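Local coordinates for protein oxidoreductase, 2OG-Fe(II) oxygenase family (Burkholderia pseudomallei, PDB 6N1F) that probably acts as an iron-dependent oxidoreductase of the 2-oxoglutarate oxygenase family and holds a ferric ion in its metal site, at residues A[146-157]-A[205-216]. Residues are numbered along the deposited sequence; the frame is centred on the assembly and turned at random.
Sequences MLKDSFIGMHLD and CAHRHEVRTVRA. With FE (Fe (III) ion), chain E.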
loop_
_atom_site.group_PDB
_atom_site.type_symbol
_atom_site.label_atom_id
_atom_site.label_comp_id
_atom_site.label_asym_id
_atom_site.label_seq_id
_atom_site.Cartn_x
_atom_site.Cartn_y
_atom_site.Cartn_z
HETATM N N MSE A 146 8.056 2.804 10.267
HETATM C CA MSE A 146 7.639 2.175 11.511
HETATM C C MSE A 146 8.850 1.701 12.288
HETATM O O MSE A 146 9.661 0.919 11.773
HETATM C CB MSE A 146 6.686 0.999 11.236
HETATM C CG MSE A 146 5.408 1.374 10.489
HETATM SE SE MSE A 146 4.299 -0.207 10.189
HETATM C CE MSE A 146 3.913 -0.716 12.029
ATOM N N LEU A 147 8.976 2.186 13.515
ATOM C CA LEU A 147 10.130 1.883 14.337
ATOM C C LEU A 147 9.875 0.620 15.157
ATOM O O LEU A 147 8.762 0.089 15.192
ATOM C CB LEU A 147 10.444 3.069 15.243
ATOM C CG LEU A 147 10.577 4.388 14.497
ATOM C CD1 LEU A 147 10.843 5.509 15.478
ATOM C CD2 LEU A 147 11.678 4.301 13.473
ATOM N N LYS A 148 10.931 0.140 15.824
ATOM C CA LYS A 148 10.827 -1.070 16.630
ATOM C C LYS A 148 9.712 -0.932 17.653
ATOM O O LYS A 148 9.602 0.097 18.324
ATOM C CB LYS A 148 12.145 -1.349 17.342
ATOM C CG LYS A 148 12.203 -2.688 18.040
ATOM C CD LYS A 148 13.602 -2.940 18.593
ATOM C CE LYS A 148 13.619 -4.127 19.550
ATOM N NZ LYS A 148 12.463 -4.091 20.480
ATOM N N ASP A 149 8.876 -1.968 17.745
ATOM C CA ASP A 149 7.762 -2.122 18.683
ATOM C C ASP A 149 6.534 -1.334 18.243
ATOM O O ASP A 149 5.525 -1.346 18.950
ATOM C CB ASP A 149 8.131 -1.723 20.120
ATOM C CG ASP A 149 9.252 -2.561 20.675
ATOM O OD1 ASP A 149 9.138 -3.807 20.636
ATOM O OD2 ASP A 149 10.256 -1.978 21.129
ATOM N N SER A 150 6.576 -0.661 17.104
ATOM C CA SER A 150 5.357 -0.108 16.543
ATOM C C SER A 150 4.511 -1.217 15.908
ATOM O O SER A 150 4.986 -2.320 15.626
ATOM C CB SER A 150 5.690 0.965 15.504
ATOM O OG SER A 150 6.440 0.411 14.435
ATOM N N PHE A 151 3.240 -0.900 15.682
ATOM C CA PHE A 151 2.304 -1.789 15.006
ATOM C C PHE A 151 1.156 -0.949 14.468
ATOM O O PHE A 151 0.997 0.221 14.826
ATOM C CB PHE A 151 1.782 -2.886 15.940
ATOM C CG PHE A 151 1.068 -2.363 17.155
ATOM C CD1 PHE A 151 -0.284 -2.061 17.109
ATOM C CD2 PHE A 151 1.747 -2.192 18.350
ATOM C CE1 PHE A 151 -0.940 -1.580 18.230
ATOM C CE2 PHE A 151 1.099 -1.708 19.474
ATOM C CZ PHE A 151 -0.244 -1.403 19.415
ATOM N N ILE A 152 0.353 -1.558 13.600
ATOM C CA ILE A 152 -0.906 -0.975 13.151
ATOM C C ILE A 152 -2.010 -1.921 13.581
ATOM O O ILE A 152 -2.166 -2.998 12.997
ATOM C CB ILE A 152 -0.962 -0.760 11.639
ATOM C CG1 ILE A 152 0.230 0.060 11.168
ATOM C CG2 ILE A 152 -2.265 -0.059 11.283
ATOM C CD1 ILE A 152 0.217 1.445 11.711
ATOM N N GLY A 153 -2.782 -1.519 14.582
ATOM C CA GLY A 153 -3.879 -2.343 15.043
ATOM C C GLY A 153 -4.944 -2.519 13.979
ATOM O O GLY A 153 -4.989 -1.829 12.958
HETATM N N MSE A 154 -5.817 -3.479 14.239
HETATM C CA MSE A 154 -6.913 -3.842 13.340
HETATM C C MSE A 154 -7.753 -2.650 12.860
HETATM O O MSE A 154 -8.149 -1.811 13.672
HETATM C CB MSE A 154 -7.825 -4.840 14.047
HETATM C CG MSE A 154 -8.738 -5.558 13.109
HETATM SE SE MSE A 154 -7.749 -6.937 12.188
HETATM C CE MSE A 154 -8.011 -8.347 13.529
ATOM N N HIS A 155 -8.038 -2.575 11.555
ATOM C CA HIS A 155 -8.848 -1.475 11.041
ATOM C C HIS A 155 -9.318 -1.783 9.625
ATOM O O HIS A 155 -8.910 -2.770 9.007
ATOM C CB HIS A 155 -8.074 -0.160 11.050
ATOM C CG HIS A 155 -6.976 -0.113 10.041
ATOM N ND1 HIS A 155 -5.759 -0.729 10.241
ATOM C CD2 HIS A 155 -6.917 0.454 8.814
ATOM C CE1 HIS A 155 -4.993 -0.532 9.182
ATOM N NE2 HIS A 155 -5.671 0.187 8.305
ATOM N N LEU A 156 -10.171 -0.893 9.115
ATOM C CA LEU A 156 -10.687 -0.935 7.750
ATOM C C LEU A 156 -10.308 0.356 7.043
ATOM O O LEU A 156 -10.649 1.444 7.518
ATOM C CB LEU A 156 -12.207 -1.098 7.734
ATOM C CG LEU A 156 -12.809 -2.491 7.622
ATOM C CD1 LEU A 156 -14.281 -2.444 8.028
ATOM C CD2 LEU A 156 -12.654 -3.015 6.204
ATOM N N ASP A 157 -9.615 0.235 5.910
ATOM C CA ASP A 157 -9.268 1.415 5.126
ATOM C C ASP A 157 -10.512 2.151 4.663
ATOM O O ASP A 157 -10.518 3.384 4.598
ATOM C CB ASP A 157 -8.406 1.020 3.930
ATOM C CG ASP A 157 -6.989 0.657 4.329
ATOM O OD1 ASP A 157 -6.530 1.134 5.394
ATOM O OD2 ASP A 157 -6.333 -0.096 3.570
ATOM N N CYS A 205 -9.763 -3.422 -0.052
ATOM C CA CYS A 205 -10.093 -2.685 1.164
ATOM C C CYS A 205 -11.343 -3.214 1.862
ATOM O O CYS A 205 -11.803 -2.602 2.836
ATOM C CB CYS A 205 -10.252 -1.195 0.842
ATOM S SG CYS A 205 -8.763 -0.441 0.107
ATOM N N ALA A 206 -11.894 -4.330 1.389
ATOM C CA ALA A 206 -13.065 -4.950 1.994
ATOM C C ALA A 206 -12.744 -5.724 3.263
ATOM O O ALA A 206 -13.669 -6.070 4.002
ATOM C CB ALA A 206 -13.736 -5.895 0.994
ATOM N N HIS A 207 -11.476 -6.024 3.523
ATOM C CA HIS A 207 -11.090 -6.863 4.645
ATOM C C HIS A 207 -10.337 -6.047 5.676
ATOM O O HIS A 207 -9.486 -5.223 5.329
ATOM C CB HIS A 207 -10.210 -8.025 4.201
ATOM C CG HIS A 207 -10.869 -8.939 3.223
ATOM N ND1 HIS A 207 -12.011 -9.647 3.521
ATOM C CD2 HIS A 207 -10.545 -9.261 1.949
ATOM C CE1 HIS A 207 -12.365 -10.366 2.471
ATOM N NE2 HIS A 207 -11.492 -10.150 1.503
ATOM N N ARG A 208 -10.666 -6.289 6.942
ATOM C CA ARG A 208 -9.869 -5.768 8.038
ATOM C C ARG A 208 -8.433 -6.258 7.905
ATOM O O ARG A 208 -8.187 -7.374 7.440
ATOM C CB ARG A 208 -10.481 -6.218 9.369
ATOM C CG ARG A 208 -11.885 -5.684 9.619
ATOM C CD ARG A 208 -12.535 -6.283 10.878
ATOM N NE ARG A 208 -11.951 -5.811 12.139
ATOM C CZ ARG A 208 -12.188 -4.616 12.683
ATOM N NH1 ARG A 208 -12.984 -3.750 12.071
ATOM N NH2 ARG A 208 -11.619 -4.276 13.837
ATOM N N HIS A 209 -7.474 -5.414 8.287
ATOM C CA HIS A 209 -6.068 -5.800 8.202
ATOM C C HIS A 209 -5.241 -5.014 9.212
ATOM O O HIS A 209 -5.705 -4.041 9.810
ATOM C CB HIS A 209 -5.504 -5.597 6.795
ATOM C CG HIS A 209 -5.573 -4.186 6.319
ATOM N ND1 HIS A 209 -6.441 -3.780 5.328
ATOM C CD2 HIS A 209 -4.886 -3.082 6.698
ATOM C CE1 HIS A 209 -6.281 -2.488 5.113
ATOM N NE2 HIS A 209 -5.344 -2.039 5.930
ATOM N N GLU A 210 -3.986 -5.437 9.371
ATOM C CA GLU A 210 -3.129 -4.917 10.423
ATOM C C GLU A 210 -1.685 -5.217 10.075
ATOM O O GLU A 210 -1.384 -6.132 9.303
ATOM C CB GLU A 210 -3.456 -5.561 11.774
ATOM C CG GLU A 210 -2.963 -6.991 11.829
ATOM C CD GLU A 210 -3.130 -7.657 13.194
ATOM O OE1 GLU A 210 -3.030 -6.960 14.224
ATOM O OE2 GLU A 210 -3.350 -8.887 13.226
ATOM N N VAL A 211 -0.789 -4.468 10.697
ATOM C CA VAL A 211 0.633 -4.759 10.644
ATOM C C VAL A 211 1.063 -5.165 12.046
ATOM O O VAL A 211 0.806 -4.436 13.011
ATOM C CB VAL A 211 1.431 -3.551 10.126
ATOM C CG1 VAL A 211 2.910 -3.901 10.024
ATOM C CG2 VAL A 211 0.881 -3.079 8.762
ATOM N N ARG A 212 1.677 -6.341 12.170
ATOM C CA ARG A 212 2.074 -6.817 13.484
ATOM C C ARG A 212 3.384 -6.168 13.917
ATOM O O ARG A 212 4.091 -5.524 13.129
ATOM C CB ARG A 212 2.184 -8.343 13.510
ATOM C CG ARG A 212 0.851 -9.006 13.250
ATOM C CD ARG A 212 0.892 -10.503 13.422
ATOM N NE ARG A 212 -0.463 -11.049 13.454
ATOM C CZ ARG A 212 -0.761 -12.336 13.301
ATOM N NH1 ARG A 212 0.200 -13.227 13.075
ATOM N NH2 ARG A 212 -2.024 -12.728 13.354
ATOM N N THR A 213 3.688 -6.345 15.201
ATOM C CA THR A 213 4.760 -5.619 15.863
ATOM C C THR A 213 6.054 -5.693 15.073
ATOM O O THR A 213 6.461 -6.768 14.626
ATOM C CB THR A 213 4.974 -6.196 17.268
ATOM O OG1 THR A 213 3.711 -6.286 17.920
ATOM C CG2 THR A 213 5.883 -5.300 18.082
ATOM N N VAL A 214 6.696 -4.538 14.910
ATOM C CA VAL A 214 8.019 -4.475 14.305
ATOM C C VAL A 214 9.029 -4.901 15.356
ATOM O O VAL A 214 9.076 -4.328 16.447
ATOM C CB VAL A 214 8.330 -3.071 13.775
ATOM C CG1 VAL A 214 9.741 -3.028 13.241
ATOM C CG2 VAL A 214 7.343 -2.696 12.666
ATOM N N ARG A 215 9.838 -5.905 15.032
ATOM C CA ARG A 215 10.687 -6.532 16.029
ATOM C C ARG A 215 12.148 -6.130 15.915
ATOM O O ARG A 215 12.914 -6.392 16.849
ATOM C CB ARG A 215 10.551 -8.063 15.959
ATOM C CG ARG A 215 9.216 -8.571 16.517
ATOM C CD ARG A 215 9.205 -10.059 16.820
ATOM N NE ARG A 215 8.443 -10.811 15.832
ATOM C CZ ARG A 215 8.976 -11.651 14.947
ATOM N NH1 ARG A 215 10.289 -11.865 14.936
ATOM N NH2 ARG A 215 8.196 -12.285 14.073
ATOM N N ALA A 216 12.554 -5.485 14.825
ATOM C CA ALA A 216 13.924 -5.000 14.754
ATOM C C ALA A 216 14.012 -3.865 13.746
ATOM O O ALA A 216 13.174 -3.737 12.850
ATOM C CB ALA A 216 14.907 -6.125 14.402
HETATM FE FE FE E . -4.740 0.035 5.970
HETATM O O HOH W 1 -2.387 -0.332 6.795
#
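The HxD...H facial triad of the 2OG-Fe(II) oxygenase fold, built on a double-stranded beta-helix, is assembled where 146-157 pairs antiparallel with 205-216. Three ligands reach the iron: His209 NE2 and Asp157 OD1, each 2.2 Å from the metal, and His155 NE2, longer at 2.5 Å. A water at 2.5 Å from the iron is a fourth ligand. The two imidazoles meet obliquely, their planes 78° apart. Both histidines have CG placed between the backbone N and carbonyl carbon (chi1 70° in His155), which swings their rings off the paired strands toward the metal. The second nitrogen of His155 fixes the ring's rotation: ND1 donates to Gly153 O at 3.0 Å, nearly straight (165° at the hydrogen) and in the ring plane.

Backbone pairing places the two histidines, with Asp157 two residues on from His155. His155 and His209 form one hydrogen-bonded pair, Ile152 and Val211 another; between them the register slips by one residue, a beta bulge. Farther along, a type II turn from Leu147 to Ser150 is tied to segment 205-216 by Asp149 N, 2.7 Å from Val214 O, and by Val214 N to Ser150 O. The CE methyl of selenomethionine Met146 touches both Val211 CG1 and Val214 CG2, while Ile152 lies alongside Val211 and points the same way. Glu210 turns its carboxylate to His184 of the adjoining strand 181-184. Near the triad, Met154 crosses Arg208 at about a right angle, bringing its CG to 3.2 Å from Arg208 NH2.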